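Local atomic coordinates of predicted phosphatase, HAD family (Clostridium acetobutylicum, PDB entry 3MC1), a protein that is a predicted phosphatase of the haloacid dehalogenase (HAD) family, probably hydrolysing phosphate esters at a metal-binding site, with its natural substrate not established. Residues Tyr6-Leu11 with His104-Thr109; Thr14-Ala19 with Asn85-Gly90; Thr143-Ile148 with Ala175-Leu180; Ile163-Arg168 with Ile183-Gly188. One frame throughout, in Å; residues are numbered along the deposited sequence.

Contact 1. Residues Tyr6-Leu11 with His104-Thr109; sequences YVLFDL and HLVVAT. With NA (sodium ion), chain C.
Tyr6 lies beside His104, and from there strands 6-9 and 104-109 run parallel as neighbours in the Rossmann-like sheet of the HAD fold. Four backbone hydrogen bonds join them: the amides of Val7 and Phe9 give to His104 O and Val106 O, while those of Val106 and Ala108 give to Val7 O and Phe9 O. The strand directions differ by 31°.

Followed outward, the Tyr6 side chain has CB 4.0 Å from His104 O and CG, anti to the carbonyl carbon (chi1 -70°), 4.2 Å from His104 CB. Next, CD1 comes to 3.5 Å from His104 CB and meets Val106 CG2 near the plane of the ring. CE1 is equally close to His104 CB, and CZ lies 4.2 Å from it. His104 CG sits over one face of the Tyr6 ring, the two ring planes meeting obliquely at 35°. On the same face of the sheet, Leu8 and Val106 lie side by side, pointing the same way, and Leu8 CD2 touches Ala108 CB at 3.9 Å. The other face carries Val7, Phe9, Leu105 and Val107, where Leu105 CD2 packs against both Val7 CB and the rim atom CE2 of Phe9, and helix 91-101 covers Leu105 and Phe9.

Thr109 OG1 bonds to Lys111 N beyond the strand, and Asp10 OD2 binds the sodium ion at 2.1 Å.

Contact 2. Residues Thr14-Ala19 with Asn85-Gly90; sequences TLTDSA and NKVYDG
Thr16 and Val87 form a single backbone bridge, flanked by Tyr88 N bonding to Leu15 O at 3.1 Å and by Asp17 N bonding to Lys86 O at 2.7 Å, with a weak return bond from Lys86 N to Asp17 O. Asp17 centres an inverse gamma turn.

The Tyr88 ring lies against the chain from Thr14 to Asp17. Asp17 N sits above one face, offset toward the rim, and Asp17 CB lies over that face, 4.0 Å from the ring centroid, in a CH-pi contact. Asp17 CG is anti to the backbone N (chi1 -178°), and the carboxylate beyond it lies nearly parallel to the ring, the planes 3° apart. Ring atom CE2 comes within 3.2 Å of Thr16 O. Tyr187 meets Tyr88 edge-to-face and bonds through its hydroxyl to Thr14 O.

These two loops precede helices 19-31 and 91-101; the first begins with Thr14, the last residue of a DxDx(T/V) pattern (Asp10, Asp12, Thr14), consistent with the HAD signature. Ser18 is the N-cap residue of helix 19-31, but its OG bonds to Asp12.

Asn85 reaches across with its amide: OD1 lies 3.2 Å from Ser18 CB and accepts from Lys86 N, while ND2 gives to Met82 O and to a water shared with Thr16 OG1. Lys86 runs alongside Asp17, and NZ forms a long salt bridge with Asp17 OD2 at 3.9 Å.

Contact 3. Residues Thr143-Ile148 with Ala175-Leu180; sequences TKEDVI and ALKNNL
Asn178 has CG anti to the carbonyl carbon (chi1 -83°), and its amide faces Glu145; on Glu145, CG is anti to the backbone N (chi1 166°) and the extended chain crosses Lys177 at about a right angle. Asn178 ND2 donates to Glu145 O at 3.0 Å. The bond is nearly straight, on a lone pair in the carbonyl plane, with Glu145 O only 4° out of the Asn178 amide plane. ND2 also gives to Gly174 O, which would fix the amide between two carbonyl groups.

Lys177 meets Glu145 chiefly through its aliphatic part: Glu145 OE2 is 3.1 Å from Lys177 CD, whereas Lys177 NZ and Glu145 OE1 stay 4.3 Å apart, beyond a salt bridge. Deeper in, Ile148 CG2 packs against ND2 and CG of Asn178 and lies 3.8 Å from Leu180 CD1.

Helix 169-176 ends here in a Schellman motif, Leu180 N bonding to Ala175 O and Asn179 N to Leu176 O, with Asn179, of positive phi, as the C-prime residue. Asn178 N is a second donor to Ala175 O, from the opposite face of its plane. The contact joins two adjacent helices of an alpha/beta fold of the HAD type.

Contact 4. Residues Ile163-Arg168 with Ile183-Gly188; sequences IMIGDR and IGVTYG. With NA (sodium ion), chain C.
Ile183 pairs with Ile165 and Gly184 with Gly166 in the parallel strands 163-166 and 183-185, which with helix 169-176 form a beta-alpha-beta unit of the HAD fold.

Hydrogen bonding across the pair is all backbone. Ile183 N gives to Met164 O at 2.9 Å, Gly166 N to Ile183 O, and Val185 N to Gly166 O; the first two donors lie nearly along the C=O axis, the third 21° out of the carbonyl plane. CA-H...O contacts accompany them, the shortest from Gly184 CA to Gly166 O at 3.1 Å.

Apolar packing involves the branched side chains. The CD1 tips of Ile163 and Ile183 touch at 3.9 Å as the two chains cross obliquely. Ile165 crosses Val185 at about a right angle, its CG2, anti to the backbone N, meeting Val185 CG1 at 4.0 Å. The other branch, Val185 CG2, lies above one face of the Tyr187 ring and 3.7 Å from Asp167 CB. Leu210 of helix 207-215 covers Ile165, Ile183 and Tyr187, while strand 202-204 flanks Ile183 and Val185.

Metal binding falls to Asp167, just after the strand. OD2 accepts from Phe189 N, a bond that would steady the carboxylate, and from a water that also coordinates the metal. Asp10 OD2 and the backbone O of Asp12 complete the protein ligands, and Asp167 OD1 binds the sodium ion at 2.3 Å.

Overall arrangement
Contacts 1 and 4 are buried strand pairs of one parallel sheet, joined where strand 6-9 lies next to strand 162-166; both rest on regular backbone bonds and aliphatic packing, and at their C-terminal ends they bring Asp10 and Asp167 to a shared sodium ion. Contact 3 packs a pair of helices over that sheet, Ile148 touching Leu8, Ala108 and Met164; it is largely buried at Ile148, Asn178 and Leu180, with Lys177 exposed at its margin, and relies on a side-chain amide. Contact 2, partly buried, joins two loops and mixes irregular backbone bonds with ring packing; Thr14 and Leu15 link it to contacts 4 and 1. The centres of contacts 2 and 3 lie about 22 Å apart.

Contact 1. Residues Tyr6-Leu11 with His104-Thr109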
loop_
_atom_site.group_PDB
_atom_site.type_symbol
_atom_site.label_atom_id
_atom_site.label_comp_id
_atom_site.label_asym_id
_atom_site.label_seq_id
_atom_site.Cartn_x
_atom_site.Cartn_y
_atom_site.Cartn_z
ATOM N N TYR A 6 -12.081 5.763 -12.213
ATOM C CA TYR A 6 -11.569 5.222 -10.961
ATOM C C TYR A 6 -10.075 5.360 -10.756
ATOM O O TYR A 6 -9.286 5.221 -11.689
ATOM C CB TYR A 6 -11.957 3.752 -10.851
ATOM C CG TYR A 6 -13.432 3.517 -10.640
ATOM C CD1 TYR A 6 -13.959 3.369 -9.354
ATOM C CD2 TYR A 6 -14.300 3.405 -11.727
ATOM C CE1 TYR A 6 -15.319 3.104 -9.156
ATOM C CE2 TYR A 6 -15.657 3.144 -11.542
ATOM C CZ TYR A 6 -16.158 2.991 -10.256
ATOM O OH TYR A 6 -17.493 2.709 -10.078
ATOM N N VAL A 7 -9.703 5.642 -9.513
ATOM C CA VAL A 7 -8.312 5.792 -9.139
ATOM C C VAL A 7 -8.077 4.923 -7.894
ATOM O O VAL A 7 -8.633 5.194 -6.827
ATOM C CB VAL A 7 -7.980 7.260 -8.791
ATOM C CG1 VAL A 7 -6.498 7.384 -8.471
ATOM C CG2 VAL A 7 -8.361 8.209 -9.956
ATOM N N LEU A 8 -7.286 3.864 -8.052
ATOM C CA LEU A 8 -6.946 2.973 -6.938
ATOM C C LEU A 8 -5.598 3.407 -6.348
ATOM O O LEU A 8 -4.675 3.758 -7.076
ATOM C CB LEU A 8 -6.865 1.518 -7.415
ATOM C CG LEU A 8 -8.186 0.738 -7.526
ATOM C CD1 LEU A 8 -9.117 1.400 -8.542
ATOM C CD2 LEU A 8 -7.895 -0.717 -7.920
ATOM N N PHE A 9 -5.502 3.384 -5.021
ATOM C CA PHE A 9 -4.296 3.791 -4.306
ATOM C C PHE A 9 -3.857 2.701 -3.342
ATOM O O PHE A 9 -4.697 2.026 -2.736
ATOM C CB PHE A 9 -4.561 5.016 -3.416
ATOM C CG PHE A 9 -4.886 6.297 -4.157
ATOM C CD1 PHE A 9 -3.890 7.228 -4.432
ATOM C CD2 PHE A 9 -6.204 6.604 -4.495
ATOM C CE1 PHE A 9 -4.208 8.463 -5.027
ATOM C CE2 PHE A 9 -6.531 7.824 -5.089
ATOM C CZ PHE A 9 -5.534 8.757 -5.353
ATOM N N ASP A 10 -2.549 2.533 -3.187
ATOM C CA ASP A 10 -2.073 1.600 -2.175
ATOM C C ASP A 10 -2.117 2.490 -0.932
ATOM O O ASP A 10 -2.365 3.697 -1.050
ATOM C CB ASP A 10 -0.645 1.135 -2.448
ATOM C CG ASP A 10 -0.160 0.137 -1.407
ATOM O OD1 ASP A 10 -0.979 -0.701 -0.955
ATOM O OD2 ASP A 10 1.032 0.189 -1.037
ATOM N N LEU A 11 -1.891 1.925 0.251
ATOM C CA LEU A 11 -1.949 2.708 1.482
ATOM C C LEU A 11 -0.579 3.156 1.996
ATOM O O LEU A 11 -0.237 4.333 1.911
ATOM C CB LEU A 11 -2.688 1.907 2.572
ATOM C CG LEU A 11 -2.868 2.522 3.966
ATOM C CD1 LEU A 11 -3.347 3.973 3.904
ATOM C CD2 LEU A 11 -3.890 1.685 4.732
ATOM N N HIS A 104 -13.801 8.468 -8.725
ATOM C CA HIS A 104 -14.237 7.574 -7.654
ATOM C C HIS A 104 -12.909 7.024 -7.134
ATOM O O HIS A 104 -12.126 6.471 -7.913
ATOM C CB HIS A 104 -15.096 6.430 -8.190
ATOM C CG HIS A 104 -16.482 6.842 -8.573
ATOM N ND1 HIS A 104 -16.752 7.600 -9.694
ATOM C CD2 HIS A 104 -17.675 6.626 -7.971
ATOM C CE1 HIS A 104 -18.050 7.833 -9.763
ATOM N NE2 HIS A 104 -18.633 7.253 -8.729
ATOM N N LEU A 105 -12.651 7.184 -5.837
ATOM C CA LEU A 105 -11.383 6.751 -5.249
ATOM C C LEU A 105 -11.509 5.444 -4.482
ATOM O O LEU A 105 -12.475 5.244 -3.751
ATOM C CB LEU A 105 -10.831 7.856 -4.329
ATOM C CG LEU A 105 -10.848 9.287 -4.904
ATOM C CD1 LEU A 105 -10.248 10.288 -3.902
ATOM C CD2 LEU A 105 -10.068 9.326 -6.204
ATOM N N VAL A 106 -10.517 4.565 -4.648
ATOM C CA VAL A 106 -10.525 3.259 -3.994
ATOM C C VAL A 106 -9.151 2.921 -3.419
ATOM O O VAL A 106 -8.128 3.270 -3.996
ATOM C CB VAL A 106 -10.906 2.131 -5.015
ATOM C CG1 VAL A 106 -10.927 0.763 -4.328
ATOM C CG2 VAL A 106 -12.282 2.419 -5.637
ATOM N N VAL A 107 -9.123 2.259 -2.265
ATOM C CA VAL A 107 -7.845 1.844 -1.706
ATOM C C VAL A 107 -7.730 0.354 -2.019
ATOM O O VAL A 107 -8.647 -0.421 -1.753
ATOM C CB VAL A 107 -7.759 2.031 -0.168
ATOM C CG1 VAL A 107 -6.486 1.348 0.360
ATOM C CG2 VAL A 107 -7.728 3.512 0.184
ATOM N N ALA A 108 -6.607 -0.031 -2.608
ATOM C CA ALA A 108 -6.341 -1.423 -2.945
ATOM C C ALA A 108 -4.974 -1.680 -2.322
ATOM O O ALA A 108 -3.956 -1.218 -2.835
ATOM C CB ALA A 108 -6.288 -1.602 -4.457
ATOM N N THR A 109 -4.955 -2.418 -1.215
ATOM C CA THR A 109 -3.710 -2.659 -0.499
ATOM C C THR A 109 -3.513 -4.085 0.014
ATOM O O THR A 109 -4.480 -4.814 0.234
ATOM C CB THR A 109 -3.622 -1.683 0.707
ATOM O OG1 THR A 109 -2.424 -1.923 1.448
ATOM C CG2 THR A 109 -4.827 -1.863 1.635
HETATM NA NA NA C . 3.011 0.839 -0.692
HETATM O O HOH W 1 -0.067 -0.480 1.829
HETATM O O HOH W 2 5.062 0.891 0.504
HETATM O O HOH W 3 3.331 -1.002 -1.873
#

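Contact 2. Residues Thr14-Ala19 with Asn85-Gly90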
loop_
_atom_site.group_PDB
_atom_site.type_symbol
_atom_site.label_atom_id
_atom_site.label_comp_id
_atom_site.label_asym_id
_atom_site.label_seq_id
_atom_site.Cartn_x
_atom_site.Cartn_y
_atom_site.Cartn_z
ATOM N N THR A 14 2.134 5.519 0.035
ATOM C CA THR A 14 1.453 6.276 -1.006
ATOM C C THR A 14 0.562 7.321 -0.355
ATOM O O THR A 14 0.619 8.508 -0.700
ATOM C CB THR A 14 0.595 5.360 -1.898
ATOM O OG1 THR A 14 1.447 4.464 -2.618
ATOM C CG2 THR A 14 -0.204 6.188 -2.892
ATOM N N LEU A 15 -0.264 6.884 0.592
ATOM C CA LEU A 15 -1.146 7.809 1.288
ATOM C C LEU A 15 -0.566 8.180 2.650
ATOM O O LEU A 15 -0.662 9.332 3.090
ATOM C CB LEU A 15 -2.534 7.190 1.462
ATOM C CG LEU A 15 -3.333 6.898 0.188
ATOM C CD1 LEU A 15 -4.635 6.195 0.543
ATOM C CD2 LEU A 15 -3.608 8.209 -0.557
ATOM N N THR A 16 0.064 7.212 3.306
ATOM C CA THR A 16 0.626 7.444 4.635
ATOM C C THR A 16 2.095 7.040 4.763
ATOM O O THR A 16 2.531 6.055 4.176
ATOM C CB THR A 16 -0.167 6.641 5.706
ATOM O OG1 THR A 16 -0.134 5.246 5.371
ATOM C CG2 THR A 16 -1.611 7.084 5.742
ATOM N N ASP A 17 2.848 7.828 5.526
ATOM C CA ASP A 17 4.256 7.551 5.813
ATOM C C ASP A 17 4.154 6.724 7.091
ATOM O O ASP A 17 4.173 7.266 8.201
ATOM C CB ASP A 17 5.013 8.851 6.097
ATOM C CG ASP A 17 6.490 8.626 6.352
ATOM O OD1 ASP A 17 6.929 7.450 6.400
ATOM O OD2 ASP A 17 7.213 9.631 6.505
ATOM N N SER A 18 4.027 5.413 6.929
ATOM C CA SER A 18 3.851 4.503 8.059
ATOM C C SER A 18 5.069 3.719 8.525
ATOM O O SER A 18 4.944 2.815 9.350
ATOM C CB SER A 18 2.737 3.516 7.715
ATOM O OG SER A 18 2.830 3.118 6.354
ATOM N N ALA A 19 6.238 4.067 8.003
ATOM C CA ALA A 19 7.470 3.364 8.332
ATOM C C ALA A 19 7.753 3.151 9.822
ATOM O O ALA A 19 8.131 2.052 10.228
ATOM C CB ALA A 19 8.644 4.075 7.683
ATOM N N ASN A 85 2.181 6.647 12.717
ATOM C CA ASN A 85 1.895 6.852 11.312
ATOM C C ASN A 85 1.686 8.347 11.051
ATOM O O ASN A 85 1.508 9.131 11.987
ATOM C CB ASN A 85 0.588 6.118 11.045
ATOM C CG ASN A 85 0.486 5.557 9.666
ATOM O OD1 ASN A 85 1.078 6.065 8.722
ATOM N ND2 ASN A 85 -0.306 4.495 9.536
ATOM N N LYS A 86 1.687 8.725 9.776
ATOM C CA LYS A 86 1.478 10.115 9.365
ATOM C C LYS A 86 0.953 10.104 7.942
ATOM O O LYS A 86 1.276 9.210 7.170
ATOM C CB LYS A 86 2.796 10.904 9.380
ATOM C CG LYS A 86 3.428 11.102 10.745
ATOM C CD LYS A 86 4.813 11.760 10.643
ATOM C CE LYS A 86 5.798 10.890 9.863
ATOM N NZ LYS A 86 7.195 11.418 9.917
ATOM N N VAL A 87 0.139 11.095 7.595
ATOM C CA VAL A 87 -0.380 11.209 6.233
ATOM C C VAL A 87 0.626 12.081 5.486
ATOM O O VAL A 87 1.097 13.077 6.036
ATOM C CB VAL A 87 -1.765 11.891 6.217
ATOM C CG1 VAL A 87 -2.204 12.156 4.785
ATOM C CG2 VAL A 87 -2.779 11.002 6.913
ATOM N N TYR A 88 0.983 11.707 4.257
ATOM C CA TYR A 88 1.939 12.502 3.493
ATOM C C TYR A 88 1.343 13.876 3.220
ATOM O O TYR A 88 0.141 13.993 2.970
ATOM C CB TYR A 88 2.280 11.828 2.154
ATOM C CG TYR A 88 3.222 10.644 2.246
ATOM C CD1 TYR A 88 4.580 10.820 2.521
ATOM C CD2 TYR A 88 2.754 9.344 2.048
ATOM C CE1 TYR A 88 5.447 9.725 2.595
ATOM C CE2 TYR A 88 3.608 8.253 2.119
ATOM C CZ TYR A 88 4.948 8.443 2.395
ATOM O OH TYR A 88 5.773 7.342 2.498
ATOM N N ASP A 89 2.179 14.912 3.281
ATOM C CA ASP A 89 1.706 16.267 3.019
ATOM C C ASP A 89 1.086 16.342 1.621
ATOM O O ASP A 89 1.597 15.751 0.661
ATOM C CB ASP A 89 2.857 17.279 3.101
ATOM C CG ASP A 89 3.446 17.390 4.493
ATOM O OD1 ASP A 89 2.666 17.423 5.471
ATOM O OD2 ASP A 89 4.690 17.458 4.608
ATOM N N GLY A 90 -0.020 17.067 1.517
ATOM C CA GLY A 90 -0.682 17.230 0.239
ATOM C C GLY A 90 -1.682 16.153 -0.122
ATOM O O GLY A 90 -2.533 16.374 -0.978
HETATM O O HOH W 4 -1.065 3.086 7.032
#

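Contact 3. Residues Thr143-Ile148 with Ala175-Leu180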
loop_
_atom_site.group_PDB
_atom_site.type_symbol
_atom_site.label_atom_id
_atom_site.label_comp_id
_atom_site.label_asym_id
_atom_site.label_seq_id
_atom_site.Cartn_x
_atom_site.Cartn_y
_atom_site.Cartn_z
ATOM N N THR A 143 -2.039 -10.715 -2.059
ATOM C CA THR A 143 -1.092 -10.148 -3.025
ATOM C C THR A 143 -1.743 -8.959 -3.716
ATOM O O THR A 143 -2.967 -8.886 -3.818
ATOM C CB THR A 143 -0.628 -11.177 -4.094
ATOM O OG1 THR A 143 -1.750 -11.640 -4.850
ATOM C CG2 THR A 143 0.071 -12.368 -3.423
ATOM N N LYS A 144 -0.920 -8.020 -4.173
ATOM C CA LYS A 144 -1.412 -6.822 -4.836
ATOM C C LYS A 144 -2.335 -7.158 -6.008
ATOM O O LYS A 144 -3.399 -6.558 -6.166
ATOM C CB LYS A 144 -0.218 -5.974 -5.301
ATOM C CG LYS A 144 -0.564 -4.562 -5.744
ATOM C CD LYS A 144 -1.334 -3.771 -4.682
ATOM C CE LYS A 144 -0.629 -3.763 -3.323
ATOM N NZ LYS A 144 0.794 -3.312 -3.385
ATOM N N GLU A 145 -1.925 -8.123 -6.823
ATOM C CA GLU A 145 -2.730 -8.546 -7.964
ATOM C C GLU A 145 -4.110 -9.018 -7.524
ATOM O O GLU A 145 -5.121 -8.636 -8.102
ATOM C CB GLU A 145 -2.053 -9.698 -8.705
ATOM C CG GLU A 145 -2.984 -10.405 -9.680
ATOM C CD GLU A 145 -2.393 -11.685 -10.238
ATOM O OE1 GLU A 145 -2.010 -12.559 -9.434
ATOM O OE2 GLU A 145 -2.319 -11.817 -11.478
ATOM N N ASP A 146 -4.147 -9.849 -6.490
ATOM C CA ASP A 146 -5.418 -10.393 -6.020
ATOM C C ASP A 146 -6.344 -9.376 -5.363
ATOM O O ASP A 146 -7.562 -9.472 -5.497
ATOM C CB ASP A 146 -5.176 -11.569 -5.062
ATOM C CG ASP A 146 -4.427 -12.734 -5.720
ATOM O OD1 ASP A 146 -4.356 -12.786 -6.971
ATOM O OD2 ASP A 146 -3.919 -13.613 -4.978
ATOM N N VAL A 147 -5.788 -8.400 -4.651
ATOM C CA VAL A 147 -6.633 -7.406 -3.999
ATOM C C VAL A 147 -7.188 -6.416 -5.023
ATOM O O VAL A 147 -8.345 -5.996 -4.935
ATOM C CB VAL A 147 -5.855 -6.657 -2.886
ATOM C CG1 VAL A 147 -6.696 -5.526 -2.318
ATOM C CG2 VAL A 147 -5.499 -7.637 -1.775
ATOM N N ILE A 148 -6.366 -6.049 -6.001
ATOM C CA ILE A 148 -6.827 -5.132 -7.034
ATOM C C ILE A 148 -7.957 -5.822 -7.821
ATOM O O ILE A 148 -8.993 -5.221 -8.095
ATOM C CB ILE A 148 -5.674 -4.746 -7.995
ATOM C CG1 ILE A 148 -4.697 -3.801 -7.278
ATOM C CG2 ILE A 148 -6.243 -4.090 -9.252
ATOM C CD1 ILE A 148 -3.393 -3.505 -8.050
ATOM N N ALA A 175 -0.779 -4.032 -10.953
ATOM C CA ALA A 175 -1.569 -3.246 -11.902
ATOM C C ALA A 175 -1.506 -3.896 -13.277
ATOM O O ALA A 175 -2.528 -4.103 -13.932
ATOM C CB ALA A 175 -1.035 -1.820 -11.974
ATOM N N LEU A 176 -0.296 -4.219 -13.712
ATOM C CA LEU A 176 -0.108 -4.855 -15.010
ATOM C C LEU A 176 -0.951 -6.121 -15.108
ATOM O O LEU A 176 -1.634 -6.342 -16.107
ATOM C CB LEU A 176 1.372 -5.192 -15.222
ATOM C CG LEU A 176 2.321 -3.985 -15.322
ATOM C CD1 LEU A 176 3.783 -4.443 -15.300
ATOM C CD2 LEU A 176 2.020 -3.207 -16.603
ATOM N N LYS A 177 -0.908 -6.941 -14.063
ATOM C CA LYS A 177 -1.660 -8.193 -14.032
ATOM C C LYS A 177 -3.175 -8.028 -14.104
ATOM O O LYS A 177 -3.901 -8.997 -14.335
ATOM C CB LYS A 177 -1.290 -9.000 -12.784
ATOM C CG LYS A 177 0.149 -9.474 -12.814
ATOM C CD LYS A 177 0.425 -10.509 -11.744
ATOM C CE LYS A 177 1.778 -11.165 -11.970
ATOM N NZ LYS A 177 2.049 -12.218 -10.955
ATOM N N ASN A 178 -3.643 -6.801 -13.902
ATOM C CA ASN A 178 -5.065 -6.490 -13.962
ATOM C C ASN A 178 -5.327 -5.564 -15.149
ATOM O O ASN A 178 -6.393 -4.961 -15.265
ATOM C CB ASN A 178 -5.512 -5.819 -12.660
ATOM C CG ASN A 178 -5.815 -6.820 -11.567
ATOM O OD1 ASN A 178 -6.860 -7.477 -11.587
ATOM N ND2 ASN A 178 -4.899 -6.953 -10.608
ATOM N N ASN A 179 -4.336 -5.451 -16.023
ATOM C CA ASN A 179 -4.446 -4.604 -17.203
ATOM C C ASN A 179 -4.736 -3.149 -16.901
ATOM O O ASN A 179 -5.482 -2.483 -17.627
ATOM C CB ASN A 179 -5.506 -5.162 -18.146
ATOM C CG ASN A 179 -5.091 -6.481 -18.740
ATOM O OD1 ASN A 179 -3.990 -6.604 -19.285
ATOM N ND2 ASN A 179 -5.958 -7.480 -18.638
ATOM N N LEU A 180 -4.125 -2.649 -15.837
ATOM C CA LEU A 180 -4.316 -1.265 -15.449
ATOM C C LEU A 180 -3.037 -0.467 -15.584
ATOM O O LEU A 180 -1.946 -0.962 -15.293
ATOM C CB LEU A 180 -4.752 -1.160 -13.988
ATOM C CG LEU A 180 -6.097 -1.692 -13.518
ATOM C CD1 LEU A 180 -6.207 -1.429 -12.016
ATOM C CD2 LEU A 180 -7.223 -0.999 -14.274
#

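Contact 4. Residues Ile163-Arg168 with Ile183-Gly188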
loop_
_atom_site.group_PDB
_atom_site.type_symbol
_atom_site.label_atom_id
_atom_site.label_comp_id
_atom_site.label_asym_id
_atom_site.label_seq_id
_atom_site.Cartn_x
_atom_site.Cartn_y
_atom_site.Cartn_z
ATOM N N ILE A 163 -6.933 3.412 -12.913
ATOM C CA ILE A 163 -5.479 3.407 -12.864
ATOM C C ILE A 163 -5.066 3.018 -11.438
ATOM O O ILE A 163 -5.858 3.127 -10.501
ATOM C CB ILE A 163 -4.895 4.796 -13.189
ATOM C CG1 ILE A 163 -5.349 5.812 -12.137
ATOM C CG2 ILE A 163 -5.349 5.244 -14.589
ATOM C CD1 ILE A 163 -4.566 7.130 -12.180
HETATM N N MSE A 164 -3.825 2.571 -11.280
HETATM C CA MSE A 164 -3.312 2.168 -9.970
HETATM C C MSE A 164 -2.151 3.070 -9.558
HETATM O O MSE A 164 -1.237 3.305 -10.342
HETATM C CB MSE A 164 -2.851 0.709 -10.029
HETATM C CG MSE A 164 -2.213 0.188 -8.754
HETATM SE SE MSE A 164 -3.432 0.165 -7.250
HETATM C CE MSE A 164 -2.126 -0.043 -5.814
ATOM N N ILE A 165 -2.204 3.594 -8.337
ATOM C CA ILE A 165 -1.140 4.452 -7.821
ATOM C C ILE A 165 -0.426 3.708 -6.685
ATOM O O ILE A 165 -1.075 3.268 -5.728
ATOM C CB ILE A 165 -1.695 5.795 -7.258
ATOM C CG1 ILE A 165 -2.188 6.724 -8.388
ATOM C CG2 ILE A 165 -0.569 6.547 -6.554
ATOM C CD1 ILE A 165 -3.076 6.093 -9.389
ATOM N N GLY A 166 0.897 3.576 -6.792
ATOM C CA GLY A 166 1.665 2.877 -5.770
ATOM C C GLY A 166 3.115 3.342 -5.745
ATOM O O GLY A 166 3.545 4.062 -6.651
ATOM N N ASP A 167 3.870 2.922 -4.725
ATOM C CA ASP A 167 5.269 3.320 -4.576
ATOM C C ASP A 167 6.283 2.199 -4.807
ATOM O O ASP A 167 7.487 2.461 -4.909
ATOM C CB ASP A 167 5.494 3.924 -3.174
ATOM C CG ASP A 167 5.190 2.940 -2.045
ATOM O OD1 ASP A 167 4.096 2.322 -2.052
ATOM O OD2 ASP A 167 6.049 2.788 -1.137
ATOM N N ARG A 168 5.802 0.960 -4.916
ATOM C CA ARG A 168 6.691 -0.186 -5.094
ATOM C C ARG A 168 6.446 -0.960 -6.392
ATOM O O ARG A 168 5.402 -0.828 -7.032
ATOM C CB ARG A 168 6.541 -1.147 -3.905
ATOM C CG ARG A 168 6.724 -0.514 -2.519
ATOM C CD ARG A 168 8.147 -0.032 -2.293
ATOM N NE ARG A 168 9.124 -1.117 -2.374
ATOM C CZ ARG A 168 9.334 -2.021 -1.422
ATOM N NH1 ARG A 168 8.638 -1.981 -0.291
ATOM N NH2 ARG A 168 10.234 -2.979 -1.606
ATOM N N ILE A 183 0.801 4.532 -11.987
ATOM C CA ILE A 183 1.606 5.711 -11.741
ATOM C C ILE A 183 2.388 5.355 -10.479
ATOM O O ILE A 183 1.797 5.098 -9.424
ATOM C CB ILE A 183 0.774 6.959 -11.422
ATOM C CG1 ILE A 183 -0.153 7.318 -12.586
ATOM C CG2 ILE A 183 1.730 8.131 -11.140
ATOM C CD1 ILE A 183 -0.992 8.571 -12.319
ATOM N N GLY A 184 3.708 5.308 -10.595
ATOM C CA GLY A 184 4.524 5.001 -9.442
ATOM C C GLY A 184 4.981 6.307 -8.821
ATOM O O GLY A 184 5.260 7.270 -9.541
ATOM N N VAL A 185 5.029 6.366 -7.494
ATOM C CA VAL A 185 5.485 7.578 -6.819
ATOM C C VAL A 185 6.795 7.250 -6.118
ATOM O O VAL A 185 6.955 6.152 -5.586
ATOM C CB VAL A 185 4.440 8.089 -5.796
ATOM C CG1 VAL A 185 3.085 8.254 -6.496
ATOM C CG2 VAL A 185 4.335 7.132 -4.618
ATOM N N THR A 186 7.731 8.197 -6.125
ATOM C CA THR A 186 9.032 7.981 -5.502
ATOM C C THR A 186 9.194 8.608 -4.123
ATOM O O THR A 186 10.263 8.504 -3.528
ATOM C CB THR A 186 10.188 8.494 -6.402
ATOM O OG1 THR A 186 9.965 9.872 -6.724
ATOM C CG2 THR A 186 10.278 7.670 -7.696
ATOM N N TYR A 187 8.152 9.262 -3.613
ATOM C CA TYR A 187 8.240 9.864 -2.287
ATOM C C TYR A 187 7.961 8.808 -1.224
ATOM O O TYR A 187 7.987 9.089 -0.027
ATOM C CB TYR A 187 7.263 11.051 -2.157
ATOM C CG TYR A 187 5.797 10.718 -2.349
ATOM C CD1 TYR A 187 5.056 10.085 -1.340
ATOM C CD2 TYR A 187 5.145 11.033 -3.544
ATOM C CE1 TYR A 187 3.701 9.780 -1.527
ATOM C CE2 TYR A 187 3.800 10.732 -3.738
ATOM C CZ TYR A 187 3.083 10.108 -2.735
ATOM O OH TYR A 187 1.766 9.790 -2.966
ATOM N N GLY A 188 7.713 7.581 -1.669
ATOM C CA GLY A 188 7.422 6.505 -0.739
ATOM C C GLY A 188 8.617 5.625 -0.429
ATOM O O GLY A 188 9.713 6.114 -0.190
HETATM NA NA NA C . 3.011 0.839 -0.692
HETATM O O HOH W 2 5.062 0.891 0.504
HETATM O O HOH W 3 3.331 -1.002 -1.873
#